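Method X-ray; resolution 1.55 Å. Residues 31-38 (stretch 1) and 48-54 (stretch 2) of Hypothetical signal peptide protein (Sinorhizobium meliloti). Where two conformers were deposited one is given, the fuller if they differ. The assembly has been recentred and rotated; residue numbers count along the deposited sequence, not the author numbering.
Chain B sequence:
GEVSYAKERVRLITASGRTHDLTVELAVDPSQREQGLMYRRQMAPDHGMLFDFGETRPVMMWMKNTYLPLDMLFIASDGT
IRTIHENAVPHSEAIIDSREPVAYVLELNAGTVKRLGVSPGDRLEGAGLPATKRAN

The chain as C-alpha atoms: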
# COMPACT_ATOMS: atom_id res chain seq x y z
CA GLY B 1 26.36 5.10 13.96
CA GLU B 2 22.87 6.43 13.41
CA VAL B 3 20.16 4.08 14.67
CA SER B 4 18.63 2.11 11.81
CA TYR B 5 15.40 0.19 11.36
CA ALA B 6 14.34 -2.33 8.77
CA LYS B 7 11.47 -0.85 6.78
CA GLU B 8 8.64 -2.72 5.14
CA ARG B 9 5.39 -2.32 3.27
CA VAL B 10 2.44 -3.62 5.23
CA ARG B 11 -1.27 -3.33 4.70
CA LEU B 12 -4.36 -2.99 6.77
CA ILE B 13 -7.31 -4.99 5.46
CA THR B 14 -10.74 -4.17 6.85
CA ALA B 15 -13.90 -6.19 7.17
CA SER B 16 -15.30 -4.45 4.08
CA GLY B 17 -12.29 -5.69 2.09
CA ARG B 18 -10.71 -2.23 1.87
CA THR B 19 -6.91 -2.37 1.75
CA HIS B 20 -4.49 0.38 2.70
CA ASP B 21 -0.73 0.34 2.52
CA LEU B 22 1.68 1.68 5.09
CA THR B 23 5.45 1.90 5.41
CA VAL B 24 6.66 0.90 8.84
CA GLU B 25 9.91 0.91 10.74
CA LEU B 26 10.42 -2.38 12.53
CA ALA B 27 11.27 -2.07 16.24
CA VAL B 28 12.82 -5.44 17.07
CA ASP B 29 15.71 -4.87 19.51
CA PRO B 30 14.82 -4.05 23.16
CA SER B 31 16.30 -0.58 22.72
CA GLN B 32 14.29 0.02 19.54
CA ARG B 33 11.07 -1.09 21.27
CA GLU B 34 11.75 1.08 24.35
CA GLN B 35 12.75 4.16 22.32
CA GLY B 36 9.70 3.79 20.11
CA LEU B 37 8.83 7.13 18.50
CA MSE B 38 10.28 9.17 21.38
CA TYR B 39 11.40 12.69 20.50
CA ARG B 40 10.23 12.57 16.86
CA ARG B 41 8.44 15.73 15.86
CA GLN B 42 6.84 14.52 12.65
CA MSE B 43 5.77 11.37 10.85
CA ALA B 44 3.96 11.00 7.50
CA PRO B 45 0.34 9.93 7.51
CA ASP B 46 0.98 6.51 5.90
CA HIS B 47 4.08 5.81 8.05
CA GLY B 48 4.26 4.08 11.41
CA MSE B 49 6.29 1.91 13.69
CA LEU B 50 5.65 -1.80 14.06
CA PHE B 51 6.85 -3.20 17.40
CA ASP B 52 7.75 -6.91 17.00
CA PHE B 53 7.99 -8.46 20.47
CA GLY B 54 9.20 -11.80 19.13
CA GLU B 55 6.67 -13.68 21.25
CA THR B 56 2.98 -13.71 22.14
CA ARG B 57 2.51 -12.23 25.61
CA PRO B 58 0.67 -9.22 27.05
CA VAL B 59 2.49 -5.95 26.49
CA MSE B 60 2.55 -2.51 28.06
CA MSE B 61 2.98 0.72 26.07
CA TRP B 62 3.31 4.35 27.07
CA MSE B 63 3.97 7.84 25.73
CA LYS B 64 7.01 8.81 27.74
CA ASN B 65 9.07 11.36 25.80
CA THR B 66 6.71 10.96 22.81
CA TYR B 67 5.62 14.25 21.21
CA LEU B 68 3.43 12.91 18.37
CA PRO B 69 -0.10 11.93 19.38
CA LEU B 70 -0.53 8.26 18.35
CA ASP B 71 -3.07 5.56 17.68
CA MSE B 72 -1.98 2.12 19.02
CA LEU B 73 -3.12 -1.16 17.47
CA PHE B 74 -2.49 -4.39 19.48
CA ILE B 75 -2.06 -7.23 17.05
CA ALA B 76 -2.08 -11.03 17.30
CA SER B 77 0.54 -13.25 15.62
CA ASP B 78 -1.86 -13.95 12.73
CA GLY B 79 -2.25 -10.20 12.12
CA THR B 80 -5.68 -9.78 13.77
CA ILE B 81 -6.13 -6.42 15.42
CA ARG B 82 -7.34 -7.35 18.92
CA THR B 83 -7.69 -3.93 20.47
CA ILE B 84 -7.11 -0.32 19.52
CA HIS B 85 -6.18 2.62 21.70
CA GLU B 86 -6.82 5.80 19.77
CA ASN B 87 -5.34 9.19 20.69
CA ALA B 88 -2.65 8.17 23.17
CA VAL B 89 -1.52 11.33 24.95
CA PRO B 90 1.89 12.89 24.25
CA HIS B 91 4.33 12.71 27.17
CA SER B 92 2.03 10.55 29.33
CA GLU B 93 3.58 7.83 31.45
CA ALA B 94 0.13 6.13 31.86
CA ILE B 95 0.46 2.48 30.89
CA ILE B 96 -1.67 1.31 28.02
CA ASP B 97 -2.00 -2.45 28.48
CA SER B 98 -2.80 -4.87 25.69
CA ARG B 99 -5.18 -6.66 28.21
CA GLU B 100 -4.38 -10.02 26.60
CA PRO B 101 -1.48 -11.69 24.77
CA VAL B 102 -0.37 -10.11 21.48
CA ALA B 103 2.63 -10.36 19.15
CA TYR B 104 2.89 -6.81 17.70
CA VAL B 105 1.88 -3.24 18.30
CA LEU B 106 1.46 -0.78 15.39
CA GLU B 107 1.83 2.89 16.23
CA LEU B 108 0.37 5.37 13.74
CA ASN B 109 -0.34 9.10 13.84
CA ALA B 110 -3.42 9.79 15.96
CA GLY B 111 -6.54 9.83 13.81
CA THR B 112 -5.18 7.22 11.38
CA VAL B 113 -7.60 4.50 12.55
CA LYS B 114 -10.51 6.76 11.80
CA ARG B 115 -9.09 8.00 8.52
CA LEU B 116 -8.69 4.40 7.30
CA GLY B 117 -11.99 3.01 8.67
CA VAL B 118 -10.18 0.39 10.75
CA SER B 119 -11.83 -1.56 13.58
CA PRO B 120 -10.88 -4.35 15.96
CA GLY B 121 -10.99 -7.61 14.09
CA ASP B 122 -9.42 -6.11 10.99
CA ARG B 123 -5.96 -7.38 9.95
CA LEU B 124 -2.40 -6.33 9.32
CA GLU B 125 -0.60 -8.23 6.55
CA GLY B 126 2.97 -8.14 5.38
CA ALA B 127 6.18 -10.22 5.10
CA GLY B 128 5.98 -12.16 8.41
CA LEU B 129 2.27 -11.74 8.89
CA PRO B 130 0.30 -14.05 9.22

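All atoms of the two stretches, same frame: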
# COMPACT_ATOMS: atom_id res chain seq x y z
N SER B 31 16.13 -2.01 22.69
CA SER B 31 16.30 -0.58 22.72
C SER B 31 15.39 0.11 21.71
O SER B 31 14.85 1.17 21.98
CB SER B 31 17.76 -0.19 22.51
OG SER B 31 18.16 -0.59 21.22
N GLN B 32 15.20 -0.51 20.55
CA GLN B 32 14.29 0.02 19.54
C GLN B 32 12.85 0.07 20.09
O GLN B 32 12.13 1.02 19.90
CB GLN B 32 14.30 -0.81 18.27
CG GLN B 32 15.56 -0.71 17.42
CD GLN B 32 15.52 -1.71 16.30
OE1 GLN B 32 15.03 -2.84 16.45
NE2 GLN B 32 16.08 -1.32 15.11
N ARG B 33 12.44 -1.01 20.75
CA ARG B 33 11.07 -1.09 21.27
C ARG B 33 10.87 -0.07 22.39
O ARG B 33 9.81 0.53 22.45
CB ARG B 33 10.78 -2.49 21.76
CG ARG B 33 10.74 -3.51 20.68
CD ARG B 33 10.25 -4.94 21.12
NE ARG B 33 10.74 -5.37 22.44
CZ ARG B 33 11.72 -6.19 22.72
NH1 ARG B 33 12.44 -6.76 21.80
NH2 ARG B 33 11.99 -6.46 23.99
N GLU B 34 11.87 0.12 23.23
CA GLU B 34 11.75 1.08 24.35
C GLU B 34 11.78 2.51 23.83
O GLU B 34 11.06 3.37 24.35
CB GLU B 34 12.82 0.85 25.39
CG GLU B 34 12.58 -0.52 26.00
CD GLU B 34 13.68 -0.95 26.93
OE1 GLU B 34 14.67 -0.20 27.11
OE2 GLU B 34 13.52 -2.04 27.51
N GLN B 35 12.64 2.79 22.86
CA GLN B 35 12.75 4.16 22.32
C GLN B 35 11.50 4.51 21.53
O GLN B 35 11.11 5.67 21.52
CB GLN B 35 13.97 4.23 21.41
CG GLN B 35 14.14 5.46 20.49
CD GLN B 35 14.71 6.67 21.17
OE1 GLN B 35 15.33 6.60 22.21
NE2 GLN B 35 14.52 7.81 20.53
N GLY B 36 10.90 3.52 20.87
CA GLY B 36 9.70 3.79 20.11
C GLY B 36 9.85 5.03 19.23
O GLY B 36 10.84 5.18 18.53
N LEU B 37 8.86 5.90 19.26
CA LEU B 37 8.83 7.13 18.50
C LEU B 37 9.15 8.34 19.40
O LEU B 37 8.82 9.49 19.06
CB LEU B 37 7.46 7.29 17.83
CG LEU B 37 7.19 6.24 16.77
CD1 LEU B 37 5.69 6.27 16.35
CD2 LEU B 37 8.06 6.50 15.50
N MSE B 38 9.87 8.08 20.49
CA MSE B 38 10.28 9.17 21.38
C MSE B 38 10.99 10.24 20.61
O MSE B 38 11.75 9.96 19.68
CB MSE B 38 11.24 8.67 22.48
CG MSE B 38 10.60 7.81 23.55
SE MSE B 38 11.95 7.37 24.84
CE MSE B 38 10.84 6.35 26.08
N GLY B 48 4.39 4.45 10.02
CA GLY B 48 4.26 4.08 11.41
C GLY B 48 5.42 3.25 11.89
O GLY B 48 6.42 3.08 11.18
N MSE B 49 5.28 2.76 13.11
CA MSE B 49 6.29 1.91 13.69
C MSE B 49 5.60 0.63 14.15
O MSE B 49 4.59 0.66 14.86
CB MSE B 49 7.02 2.61 14.82
CG MSE B 49 8.06 1.74 15.45
SE MSE B 49 9.34 2.65 16.61
CE MSE B 49 10.38 3.53 15.28
N LEU B 50 6.17 -0.50 13.74
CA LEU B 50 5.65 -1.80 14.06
C LEU B 50 6.63 -2.43 15.08
O LEU B 50 7.79 -2.70 14.78
CB LEU B 50 5.54 -2.71 12.85
CG LEU B 50 4.96 -4.11 13.07
CD1 LEU B 50 3.52 -4.03 13.58
CD2 LEU B 50 5.03 -4.90 11.74
N PHE B 51 6.12 -2.62 16.28
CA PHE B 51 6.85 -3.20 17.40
C PHE B 51 6.67 -4.71 17.31
O PHE B 51 5.53 -5.22 17.40
CB PHE B 51 6.31 -2.68 18.72
CG PHE B 51 6.51 -1.20 18.92
CD1 PHE B 51 5.71 -0.29 18.25
CD2 PHE B 51 7.54 -0.70 19.73
CE1 PHE B 51 5.91 1.08 18.34
CE2 PHE B 51 7.71 0.69 19.85
CZ PHE B 51 6.93 1.57 19.17
N ASP B 52 7.76 -5.45 17.15
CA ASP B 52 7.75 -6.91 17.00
C ASP B 52 8.37 -7.46 18.26
O ASP B 52 9.59 -7.36 18.49
CB ASP B 52 8.57 -7.29 15.78
CG ASP B 52 8.65 -8.79 15.56
OD1 ASP B 52 8.22 -9.55 16.43
OD2 ASP B 52 9.14 -9.21 14.51
N PHE B 53 7.53 -7.99 19.16
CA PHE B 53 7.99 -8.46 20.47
C PHE B 53 8.67 -9.82 20.44
O PHE B 53 9.26 -10.24 21.44
CB PHE B 53 6.78 -8.50 21.42
CG PHE B 53 6.19 -7.15 21.59
CD1 PHE B 53 6.83 -6.21 22.33
CD2 PHE B 53 5.04 -6.78 20.91
CE1 PHE B 53 6.33 -4.94 22.44
CE2 PHE B 53 4.55 -5.49 21.07
CZ PHE B 53 5.24 -4.59 21.79
N GLY B 54 8.57 -10.49 19.31
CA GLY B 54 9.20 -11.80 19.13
C GLY B 54 8.61 -12.92 19.97
O GLY B 54 9.23 -13.99 20.15

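The end of a helix and the turn that overlaps it pack against a β-strand through close packing, with no hydrogen bond crossing between them. Helix 31-35 runs at 132° to the strand of stretch 2, their axes 8.9 Å apart at closest approach; by CA position R33 pairs with F51 (CA to CA 6.1 Å) and G36 with M49 (CA to CA 7.5 Å), and 364 Å² of surface is buried. The helix closes with backbone hydrogen bonds from Q35 N to S31 O (2.9 Å) and from G36 N to Q32 O (3.0 Å). A type II' turn from Q35 to M38 overlaps the last helical residue, closed by the hydrogen bond M38 N to Q35 O (2.9 Å). G36 takes a positive phi, which favours glycine, and its bare CA sits 3.7 Å from F51 CZ; an ideal CB would come within a tight 3.4 Å of that same atom. The F51 ring (chi1 m) presents its edge to the helix end, so CE2 lies 3.3 Å from R33 O, where the slightly positive ring rim suits a carbonyl oxygen. Beside it, selenomethionine M49 points toward the turn: SE lies 3.5 Å from G36 O, and CE meets L37 CD2 at 3.8 Å in an apolar contact. Farther along the strand, R33 CD lies 3.6 Å from D52 O and 3.8 Å from F53 CD1 of the ring, while R33 NH1 is hydrogen-bonded elsewhere in the structure.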